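Local coordinates for vesicular integral-membrane protein VIP36 (Canis lupus familiaris, PDB 2DUR) that recognises high-mannose glycans in a calcium-dependent manner through its lumenal lectin domain and helps sort glycoproteins in the early secretory pathway, at residues 60-65 / 230-235; 14-19 / 219-224; 166-171 / 186-191. All coordinates share one frame; numbering follows the deposited sequence.

Contact 1. Residues 60-65 / 230-235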
loop_
_atom_site.group_PDB
_atom_site.type_symbol
_atom_site.label_atom_id
_atom_site.label_comp_id
_atom_site.label_asym_id
_atom_site.label_seq_id
_atom_site.Cartn_x
_atom_site.Cartn_y
_atom_site.Cartn_z
ATOM N N PHE A 60 3.310 9.285 -13.444
ATOM C CA PHE A 60 2.617 10.479 -13.953
ATOM C C PHE A 60 1.231 10.167 -14.522
ATOM O O PHE A 60 0.606 11.036 -15.133
ATOM C CB PHE A 60 3.492 11.267 -14.944
ATOM C CG PHE A 60 4.699 11.893 -14.309
ATOM C CD1 PHE A 60 5.921 11.207 -14.278
ATOM C CD2 PHE A 60 4.621 13.147 -13.722
ATOM C CE1 PHE A 60 7.034 11.763 -13.685
ATOM C CE2 PHE A 60 5.761 13.731 -13.121
ATOM C CZ PHE A 60 6.966 13.019 -13.111
ATOM N N LEU A 61 0.745 8.951 -14.292
ATOM C CA LEU A 61 -0.629 8.578 -14.666
ATOM C C LEU A 61 -1.636 9.279 -13.757
ATOM O O LEU A 61 -1.500 9.233 -12.543
ATOM C CB LEU A 61 -0.850 7.075 -14.545
ATOM C CG LEU A 61 0.030 6.161 -15.415
ATOM C CD1 LEU A 61 -0.323 4.743 -15.134
ATOM C CD2 LEU A 61 -0.145 6.475 -16.895
ATOM N N LYS A 62 -2.656 9.908 -14.350
ATOM C CA LYS A 62 -3.733 10.493 -13.555
ATOM C C LYS A 62 -4.747 9.456 -13.092
ATOM O O LYS A 62 -5.377 9.608 -12.042
ATOM C CB LYS A 62 -4.459 11.574 -14.356
ATOM C CG LYS A 62 -3.597 12.745 -14.770
ATOM C CD LYS A 62 -4.426 13.661 -15.676
ATOM C CE LYS A 62 -3.607 14.803 -16.222
ATOM N NZ LYS A 62 -2.579 14.341 -17.190
ATOM N N ASP A 63 -4.927 8.398 -13.870
ATOM C CA ASP A 63 -5.938 7.393 -13.568
ATOM C C ASP A 63 -5.311 6.009 -13.609
ATOM O O ASP A 63 -4.816 5.570 -14.660
ATOM C CB ASP A 63 -7.102 7.474 -14.568
ATOM C CG ASP A 63 -7.570 8.891 -14.771
ATOM O OD1 ASP A 63 -8.412 9.348 -13.986
ATOM O OD2 ASP A 63 -7.066 9.547 -15.712
ATOM N N TRP A 64 -5.315 5.329 -12.464
ATOM C CA TRP A 64 -4.585 4.071 -12.363
ATOM C C TRP A 64 -5.229 3.078 -11.422
ATOM O O TRP A 64 -6.087 3.426 -10.589
ATOM C CB TRP A 64 -3.127 4.325 -11.971
ATOM C CG TRP A 64 -2.923 5.245 -10.786
ATOM C CD1 TRP A 64 -2.609 6.564 -10.827
ATOM C CD2 TRP A 64 -3.013 4.894 -9.393
ATOM N NE1 TRP A 64 -2.479 7.071 -9.558
ATOM C CE2 TRP A 64 -2.716 6.067 -8.654
ATOM C CE3 TRP A 64 -3.288 3.710 -8.704
ATOM C CZ2 TRP A 64 -2.711 6.090 -7.246
ATOM C CZ3 TRP A 64 -3.301 3.726 -7.294
ATOM C CH2 TRP A 64 -2.998 4.909 -6.590
ATOM N N GLU A 65 -4.826 1.818 -11.566
ATOM C CA GLU A 65 -5.304 0.802 -10.659
ATOM C C GLU A 65 -4.156 -0.135 -10.394
ATOM O O GLU A 65 -3.579 -0.684 -11.345
ATOM C CB GLU A 65 -6.492 0.024 -11.249
ATOM C CG GLU A 65 -7.086 -0.995 -10.289
ATOM C CD GLU A 65 -8.431 -1.548 -10.772
ATOM O OE1 GLU A 65 -8.614 -2.781 -10.784
ATOM O OE2 GLU A 65 -9.309 -0.735 -11.155
ATOM N N VAL A 230 -9.123 7.172 -19.179
ATOM C CA VAL A 230 -10.185 8.034 -18.697
ATOM C C VAL A 230 -10.013 9.408 -19.317
ATOM O O VAL A 230 -8.916 9.994 -19.304
ATOM C CB VAL A 230 -10.167 8.126 -17.149
ATOM C CG1 VAL A 230 -11.159 9.185 -16.651
ATOM C CG2 VAL A 230 -10.484 6.765 -16.525
ATOM N N GLU A 231 -11.107 9.927 -19.870
ATOM C CA GLU A 231 -11.100 11.229 -20.481
ATOM C C GLU A 231 -10.839 12.353 -19.491
ATOM O O GLU A 231 -11.443 12.401 -18.415
ATOM C CB GLU A 231 -12.433 11.486 -21.185
ATOM C CG GLU A 231 -12.402 12.691 -22.113
ATOM C CD GLU A 231 -13.784 13.143 -22.546
ATOM O OE1 GLU A 231 -13.884 13.634 -23.686
ATOM O OE2 GLU A 231 -14.752 13.015 -21.754
ATOM N N HIS A 232 -9.945 13.258 -19.879
ATOM C CA HIS A 232 -9.846 14.571 -19.248
ATOM C C HIS A 232 -9.990 15.640 -20.327
ATOM O O HIS A 232 -9.403 15.521 -21.396
ATOM C CB HIS A 232 -8.524 14.724 -18.501
ATOM C CG HIS A 232 -8.342 13.715 -17.411
ATOM N ND1 HIS A 232 -8.841 13.901 -16.141
ATOM C CD2 HIS A 232 -7.747 12.497 -17.410
ATOM C CE1 HIS A 232 -8.550 12.845 -15.398
ATOM N NE2 HIS A 232 -7.877 11.984 -16.139
ATOM N N THR A 233 -10.769 16.675 -20.047
ATOM C CA THR A 233 -10.971 17.751 -21.031
ATOM C C THR A 233 -9.721 18.644 -21.128
ATOM O O THR A 233 -8.896 18.644 -20.212
ATOM C CB THR A 233 -12.198 18.602 -20.676
ATOM O OG1 THR A 233 -11.977 19.255 -19.418
ATOM C CG2 THR A 233 -13.458 17.722 -20.611
ATOM N N PRO A 234 -9.559 19.388 -22.250
ATOM C CA PRO A 234 -8.475 20.384 -22.362
ATOM C C PRO A 234 -8.351 21.315 -21.148
ATOM O O PRO A 234 -7.230 21.640 -20.741
ATOM C CB PRO A 234 -8.860 21.178 -23.617
ATOM C CG PRO A 234 -9.562 20.167 -24.469
ATOM C CD PRO A 234 -10.345 19.300 -23.499
ATOM N N ASP A 235 -9.482 21.728 -20.573
ATOM C CA ASP A 235 -9.484 22.505 -19.329
ATOM C C ASP A 235 -8.850 21.736 -18.161
ATOM O O ASP A 235 -7.951 22.249 -17.485
ATOM C CB ASP A 235 -10.905 22.943 -18.970
ATOM C CG ASP A 235 -11.440 24.016 -19.909
ATOM O OD1 ASP A 235 -10.882 25.143 -19.915
ATOM O OD2 ASP A 235 -12.422 23.727 -20.634
HETATM O O HOH W 1 -6.416 8.925 -18.340
#
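Asp63 OD2 is approached by two donors, His232 NE2, which gives it a 2.6 Å hydrogen bond, and water 1. The bond from the imidazole is close to straight, 165° at the hydrogen, and lands on the syn lone pair of OD2. Carboxylate and ring lie nearly coplanar, 22° apart, with OD2 at the ring edge. Water 1, 2.8 Å from Asp63 OD2 and 2.9 Å from Val230 O, is placed to donate to either, though with other acceptors nearby it may not serve both. The side chain of Val230 crosses that of Asp63 at about a right angle and sets Val230 CB 3.6 Å from Asp63 CG.

Over one face of the imidazole slants the Lys62 chain, making a CH-pi contact through Lys62 CD, 17° off the ring normal and 3.9 Å from His232 NE2. Trp241 meets the imidazole edge-to-face and also forms a cation-pi contact with Lys62.

The other carboxylate oxygen, OD1, bonds to Ser172 OG, so both ends of the group are engaged and its rotation is fixed. This His-carboxylate pair, away from the glycan and calcium sites, joins the entry to strand 64-73 to the chain leading into helix 234-238. A buried aspartate this close would probably favour a charged imidazole, while Lys62 NZ, 5.9 Å from His232 NE2, would pull the other way, so the ring's charge stays open.

Contact 2. Residues 14-19 / 219-224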
loop_
_atom_site.group_PDB
_atom_site.type_symbol
_atom_site.label_atom_id
_atom_site.label_comp_id
_atom_site.label_asym_id
_atom_site.label_seq_id
_atom_site.Cartn_x
_atom_site.Cartn_y
_atom_site.Cartn_z
ATOM N N LYS A 14 7.714 -11.231 -10.940
ATOM C CA LYS A 14 8.795 -12.235 -10.929
ATOM C C LYS A 14 9.290 -12.489 -12.360
ATOM O O LYS A 14 8.478 -12.490 -13.294
ATOM C CB LYS A 14 8.484 -13.511 -10.117
ATOM C CG LYS A 14 7.184 -14.263 -10.340
ATOM C CD LYS A 14 7.095 -15.391 -9.286
ATOM C CE LYS A 14 5.703 -15.532 -8.635
ATOM N NZ LYS A 14 5.657 -16.351 -7.343
ATOM N N PRO A 15 10.625 -12.674 -12.531
ATOM C CA PRO A 15 11.623 -12.931 -11.487
ATOM C C PRO A 15 12.265 -11.663 -10.909
ATOM O O PRO A 15 13.339 -11.715 -10.277
ATOM C CB PRO A 15 12.667 -13.769 -12.235
ATOM C CG PRO A 15 12.629 -13.212 -13.658
ATOM C CD PRO A 15 11.250 -12.594 -13.866
ATOM N N TYR A 16 11.594 -10.536 -11.125
ATOM C CA TYR A 16 12.005 -9.234 -10.631
ATOM C C TYR A 16 13.184 -8.739 -11.440
ATOM O O TYR A 16 14.318 -9.223 -11.320
ATOM C CB TYR A 16 12.228 -9.248 -9.110
ATOM C CG TYR A 16 11.081 -9.937 -8.403
ATOM C CD1 TYR A 16 11.290 -11.090 -7.650
ATOM C CD2 TYR A 16 9.764 -9.465 -8.537
ATOM C CE1 TYR A 16 10.251 -11.744 -7.021
ATOM C CE2 TYR A 16 8.702 -10.111 -7.913
ATOM C CZ TYR A 16 8.944 -11.249 -7.159
ATOM O OH TYR A 16 7.941 -11.923 -6.516
ATOM N N GLN A 17 12.891 -7.764 -12.291
ATOM C CA GLN A 17 13.858 -7.299 -13.259
ATOM C C GLN A 17 15.164 -6.836 -12.621
ATOM O O GLN A 17 15.161 -6.049 -11.673
ATOM C CB GLN A 17 13.260 -6.174 -14.099
ATOM C CG GLN A 17 14.139 -5.784 -15.273
ATOM C CD GLN A 17 13.491 -4.741 -16.148
ATOM O OE1 GLN A 17 12.399 -4.956 -16.674
ATOM N NE2 GLN A 17 14.149 -3.598 -16.300
ATOM N N GLY A 18 16.285 -7.335 -13.140
ATOM C CA GLY A 18 17.593 -6.835 -12.729
ATOM C C GLY A 18 18.113 -7.344 -11.392
ATOM O O GLY A 18 19.150 -6.887 -10.918
ATOM N N VAL A 19 17.389 -8.273 -10.785
ATOM C CA VAL A 19 17.826 -8.842 -9.508
ATOM C C VAL A 19 18.784 -9.989 -9.788
ATOM O O VAL A 19 19.905 -10.017 -9.255
ATOM C CB VAL A 19 16.635 -9.326 -8.651
ATOM C CG1 VAL A 19 17.124 -10.102 -7.417
ATOM C CG2 VAL A 19 15.768 -8.130 -8.243
ATOM N N ASP A 219 4.966 -10.731 2.714
ATOM C CA ASP A 219 5.484 -10.932 1.359
ATOM C C ASP A 219 4.692 -10.159 0.296
ATOM O O ASP A 219 3.476 -10.030 0.397
ATOM C CB ASP A 219 5.424 -12.411 0.950
ATOM C CG ASP A 219 6.230 -13.317 1.860
ATOM O OD1 ASP A 219 7.133 -12.808 2.552
ATOM O OD2 ASP A 219 5.972 -14.541 1.859
ATOM N N ILE A 220 5.400 -9.669 -0.716
ATOM C CA ILE A 220 4.774 -9.104 -1.930
ATOM C C ILE A 220 5.178 -10.011 -3.080
ATOM O O ILE A 220 6.360 -10.121 -3.380
ATOM C CB ILE A 220 5.265 -7.664 -2.230
ATOM C CG1 ILE A 220 5.001 -6.735 -1.036
ATOM C CG2 ILE A 220 4.595 -7.096 -3.516
ATOM C CD1 ILE A 220 3.519 -6.513 -0.686
ATOM N N ILE A 221 4.198 -10.669 -3.710
ATOM C CA ILE A 221 4.505 -11.531 -4.867
ATOM C C ILE A 221 4.562 -10.698 -6.143
ATOM O O ILE A 221 5.485 -10.826 -6.950
ATOM C CB ILE A 221 3.512 -12.689 -5.012
ATOM C CG1 ILE A 221 3.639 -13.688 -3.857
ATOM C CG2 ILE A 221 3.740 -13.429 -6.368
ATOM C CD1 ILE A 221 2.945 -13.289 -2.541
ATOM N N SER A 222 3.567 -9.827 -6.329
ATOM C CA SER A 222 3.583 -8.947 -7.479
ATOM C C SER A 222 2.821 -7.673 -7.165
ATOM O O SER A 222 1.960 -7.666 -6.273
ATOM C CB SER A 222 2.942 -9.628 -8.715
ATOM O OG SER A 222 1.586 -9.904 -8.466
ATOM N N MET A 223 3.167 -6.631 -7.900
ATOM C CA MET A 223 2.422 -5.375 -7.943
ATOM C C MET A 223 2.275 -5.048 -9.418
ATOM O O MET A 223 3.262 -4.954 -10.138
ATOM C CB MET A 223 3.218 -4.292 -7.226
ATOM C CG MET A 223 3.341 -4.610 -5.732
ATOM S SD MET A 223 4.205 -3.340 -4.809
ATOM C CE MET A 223 3.070 -1.962 -4.889
ATOM N N LYS A 224 1.035 -4.920 -9.878
ATOM C CA LYS A 224 0.785 -4.718 -11.300
ATOM C C LYS A 224 -0.037 -3.465 -11.439
ATOM O O LYS A 224 -1.150 -3.399 -10.902
ATOM C CB LYS A 224 0.054 -5.929 -11.893
ATOM C CG LYS A 224 0.927 -7.184 -11.930
ATOM C CD LYS A 224 0.108 -8.403 -12.359
ATOM C CE LYS A 224 0.944 -9.676 -12.340
ATOM N NZ LYS A 224 0.170 -10.810 -12.954
HETATM O O HOH W 2 5.425 -11.744 -9.600
#
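Tyr16 reaches from the irregular N-terminal chain to Ile221 at a classic beta bulge in strand 217-227, where Ile221 and Ser222 both face His69 of the neighbouring strand 64-73. The bulge belongs to one of the two large antiparallel sheets of the legume-lectin-like beta sandwich.

From CB, the tyrosine side chain sets off with CG beside the backbone N, chi1 -47°, which turns one face of the ring to the Lys14 backbone. The peptide bond before Pro15 is cis, and with the chain bent here Lys14 CA sits over the centre of the ring, 3.6 Å above its plane. The side chain also touches Leu35 of strand 34-35. Further out, CE2 passes 3.4 Å from Ile221 O, which lies at the ring edge and in its plane. At the tip, OH donates a 2.7 Å hydrogen bond to Ile221 O, arriving at a C=O...donor angle of 128° and only 15° out of the carbonyl plane.

That carbonyl has a second partner. Water 2 donates to Ile221 O and accepts from Lys14 N, so the loop grips one backbone oxygen both directly and through solvent.

The Lys14 side chain runs alongside that of Ile221, the two pointing the same way. Its charged end bonds to the backbone oxygen of Gln38, and beside the isoleucine Lys14 CE lies 3.7 Å and Lys14 NZ 3.6 Å from the Ile221 CG2 methyl.

Contact 3. Residues 166-171 / 186-191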
loop_
_atom_site.group_PDB
_atom_site.type_symbol
_atom_site.label_atom_id
_atom_site.label_comp_id
_atom_site.label_asym_id
_atom_site.label_seq_id
_atom_site.Cartn_x
_atom_site.Cartn_y
_atom_site.Cartn_z
ATOM N N PHE A 166 -5.270 -10.998 -2.642
ATOM C CA PHE A 166 -4.975 -9.838 -3.487
ATOM C C PHE A 166 -5.690 -8.601 -2.989
ATOM O O PHE A 166 -6.760 -8.694 -2.345
ATOM C CB PHE A 166 -5.446 -10.043 -4.941
ATOM C CG PHE A 166 -4.924 -11.286 -5.587
ATOM C CD1 PHE A 166 -5.602 -12.500 -5.410
ATOM C CD2 PHE A 166 -3.829 -11.224 -6.438
ATOM C CE1 PHE A 166 -5.143 -13.672 -6.025
ATOM C CE2 PHE A 166 -3.350 -12.402 -7.056
ATOM C CZ PHE A 166 -4.030 -13.618 -6.843
ATOM N N LEU A 167 -5.078 -7.453 -3.298
ATOM C CA LEU A 167 -5.687 -6.124 -3.046
ATOM C C LEU A 167 -5.708 -5.318 -4.324
ATOM O O LEU A 167 -4.789 -5.396 -5.118
ATOM C CB LEU A 167 -4.865 -5.369 -1.976
ATOM C CG LEU A 167 -5.603 -4.225 -1.278
ATOM C CD1 LEU A 167 -6.537 -4.813 -0.278
ATOM C CD2 LEU A 167 -4.588 -3.328 -0.590
ATOM N N ALA A 168 -6.766 -4.531 -4.533
ATOM C CA ALA A 168 -6.781 -3.582 -5.629
ATOM C C ALA A 168 -6.969 -2.178 -5.071
ATOM O O ALA A 168 -7.779 -1.977 -4.166
ATOM C CB ALA A 168 -7.894 -3.921 -6.614
ATOM N N VAL A 169 -6.182 -1.242 -5.592
ATOM C CA VAL A 169 -6.310 0.179 -5.239
ATOM C C VAL A 169 -6.477 0.937 -6.533
ATOM O O VAL A 169 -5.584 0.953 -7.370
ATOM C CB VAL A 169 -5.058 0.700 -4.488
ATOM C CG1 VAL A 169 -5.252 2.176 -4.139
ATOM C CG2 VAL A 169 -4.784 -0.142 -3.204
ATOM N N ARG A 170 -7.619 1.593 -6.678
ATOM C CA ARG A 170 -7.968 2.314 -7.905
ATOM C C ARG A 170 -8.084 3.793 -7.571
ATOM O O ARG A 170 -8.719 4.153 -6.588
ATOM C CB ARG A 170 -9.307 1.819 -8.467
ATOM C CG ARG A 170 -9.688 2.469 -9.809
ATOM C CD ARG A 170 -11.103 2.018 -10.240
ATOM N NE ARG A 170 -11.527 2.645 -11.502
ATOM C CZ ARG A 170 -12.156 3.824 -11.630
ATOM N NH1 ARG A 170 -12.506 4.569 -10.567
ATOM N NH2 ARG A 170 -12.466 4.257 -12.854
ATOM N N TYR A 171 -7.473 4.633 -8.388
ATOM C CA TYR A 171 -7.582 6.055 -8.181
ATOM C C TYR A 171 -7.862 6.751 -9.514
ATOM O O TYR A 171 -7.084 6.638 -10.445
ATOM C CB TYR A 171 -6.292 6.593 -7.521
ATOM C CG TYR A 171 -6.387 8.080 -7.265
ATOM C CD1 TYR A 171 -7.363 8.592 -6.390
ATOM C CD2 TYR A 171 -5.566 8.978 -7.935
ATOM C CE1 TYR A 171 -7.487 9.975 -6.156
ATOM C CE2 TYR A 171 -5.684 10.368 -7.733
ATOM C CZ TYR A 171 -6.648 10.855 -6.837
ATOM O OH TYR A 171 -6.772 12.203 -6.619
ATOM N N ASN A 186 -12.149 -15.371 -7.038
ATOM C CA ASN A 186 -11.766 -14.660 -8.246
ATOM C C ASN A 186 -12.626 -13.401 -8.458
ATOM O O ASN A 186 -13.067 -13.091 -9.566
ATOM C CB ASN A 186 -11.839 -15.598 -9.469
ATOM C CG ASN A 186 -11.150 -15.018 -10.681
ATOM O OD1 ASN A 186 -10.084 -14.407 -10.578
ATOM N ND2 ASN A 186 -11.763 -15.200 -11.846
ATOM N N GLU A 187 -12.824 -12.657 -7.371
ATOM C CA GLU A 187 -13.795 -11.570 -7.323
ATOM C C GLU A 187 -13.223 -10.466 -6.455
ATOM O O GLU A 187 -12.644 -10.780 -5.423
ATOM C CB GLU A 187 -14.987 -12.110 -6.578
ATOM C CG GLU A 187 -16.251 -11.393 -6.672
ATOM C CD GLU A 187 -17.357 -12.363 -6.328
ATOM O OE1 GLU A 187 -17.661 -12.516 -5.131
ATOM O OE2 GLU A 187 -17.850 -13.042 -7.263
ATOM N N TRP A 188 -13.401 -9.215 -6.878
ATOM C CA TRP A 188 -13.063 -8.043 -6.039
ATOM C C TRP A 188 -14.256 -7.685 -5.152
ATOM O O TRP A 188 -15.330 -7.380 -5.660
ATOM C CB TRP A 188 -12.720 -6.840 -6.896
ATOM C CG TRP A 188 -11.455 -6.953 -7.712
ATOM C CD1 TRP A 188 -11.344 -6.858 -9.069
ATOM C CD2 TRP A 188 -10.129 -7.156 -7.213
ATOM N NE1 TRP A 188 -10.032 -6.984 -9.453
ATOM C CE2 TRP A 188 -9.262 -7.176 -8.332
ATOM C CE3 TRP A 188 -9.589 -7.323 -5.928
ATOM C CZ2 TRP A 188 -7.877 -7.372 -8.207
ATOM C CZ3 TRP A 188 -8.219 -7.529 -5.805
ATOM C CH2 TRP A 188 -7.379 -7.539 -6.935
ATOM N N LYS A 189 -14.061 -7.690 -3.835
ATOM C CA LYS A 189 -15.089 -7.310 -2.879
ATOM C C LYS A 189 -14.770 -5.919 -2.338
ATOM O O LYS A 189 -13.620 -5.639 -2.024
ATOM C CB LYS A 189 -15.089 -8.318 -1.726
ATOM C CG LYS A 189 -16.050 -8.003 -0.592
ATOM C CD LYS A 189 -15.724 -8.829 0.643
ATOM C CE LYS A 189 -16.843 -8.816 1.687
ATOM N NZ LYS A 189 -17.810 -7.679 1.564
ATOM N N ASN A 190 -15.773 -5.059 -2.210
ATOM C CA ASN A 190 -15.451 -3.705 -1.797
ATOM C C ASN A 190 -14.956 -3.630 -0.357
ATOM O O ASN A 190 -15.386 -4.384 0.519
ATOM C CB ASN A 190 -16.600 -2.727 -2.012
ATOM C CG ASN A 190 -16.165 -1.284 -1.756
ATOM O OD1 ASN A 190 -16.684 -0.636 -0.840
ATOM N ND2 ASN A 190 -15.152 -0.804 -2.505
ATOM N N CYS A 191 -14.046 -2.694 -0.125
ATOM C CA CYS A 191 -13.528 -2.425 1.205
ATOM C C CYS A 191 -13.743 -0.934 1.506
ATOM O O CYS A 191 -14.420 -0.573 2.470
ATOM C CB CYS A 191 -12.056 -2.837 1.297
ATOM S SG CYS A 191 -11.274 -2.395 2.863
#
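Trp188 lays its indole over Ala168, and the contact is made by van der Waals and CH-pi interactions. Its main element is a CH-pi interaction. Ala168 CB stands 3.6 Å from the centroid of the six-membered ring, just 7° off the normal, so the methyl looks almost straight down on the benzo part of the indole. With only a methyl between them, the flat ring lies close to the strand backbone. With CG beside its own backbone N (chi1 -67°), Trp188 sends the six-membered ring back towards 166-171, although its CB does not point there.

Van der Waals packing against side chains comes next. Phe166 CB touches Trp188 CH2 at 3.7 Å, meeting the ring obliquely, while the phenyl group leads away from the indole and meets the His69 ring instead. His67 also approaches Trp188, ring to ring, with the planes about 55° apart.

A third group of contacts is with the main chain. Trp188 CZ3 lies 3.6 Å from Ala168 N and 3.7 Å from Leu167 C, so the far corner of the indole rests on the peptide link between these two residues.

The strands explain the geometry. Strand 175-181 runs between 165-172 and 189-198, and Trp188 spans it, touching Met179, whose backbone pairs with Ala168. Phe166 and Ala168 turn towards the indole, whereas Leu167, between them, turns into the sandwich to meet Ile111 and Leu113 of strand 109-114 and Ile129 of strand 128-135. Trp188 therefore packs on the face of its sheet turned away from the opposing one. Three residues on, the chain turns a corner at Cys191, whose disulfide to Cys154 ties it to strand 152-155, at the margin of that opposing sheet.

All three contacts involve the eight-stranded sheet of the lectin sandwich, where strands 217-227, 64-73 and 165-172 lie side by side. Contacts 1 and 2 have centres 27 Å apart, and contact 3 is about 20 Å from each. Contact 3 touches contact 1 through a probable hydrogen bond from Tyr171 N to Trp64 O (2.9 Å). Along the chain the segments of contacts 1 and 2 alternate; contact 3 falls between 60-65 and 219-224. They join to this sheet the N-terminal chain, the segment after strand 217-227 and the chain entering strand 189-198. Contacts 1 and 2 lie away from the binding sites; in contact 3 Leu167 and calcium-binding Asp114 have side chains about 11 Å apart.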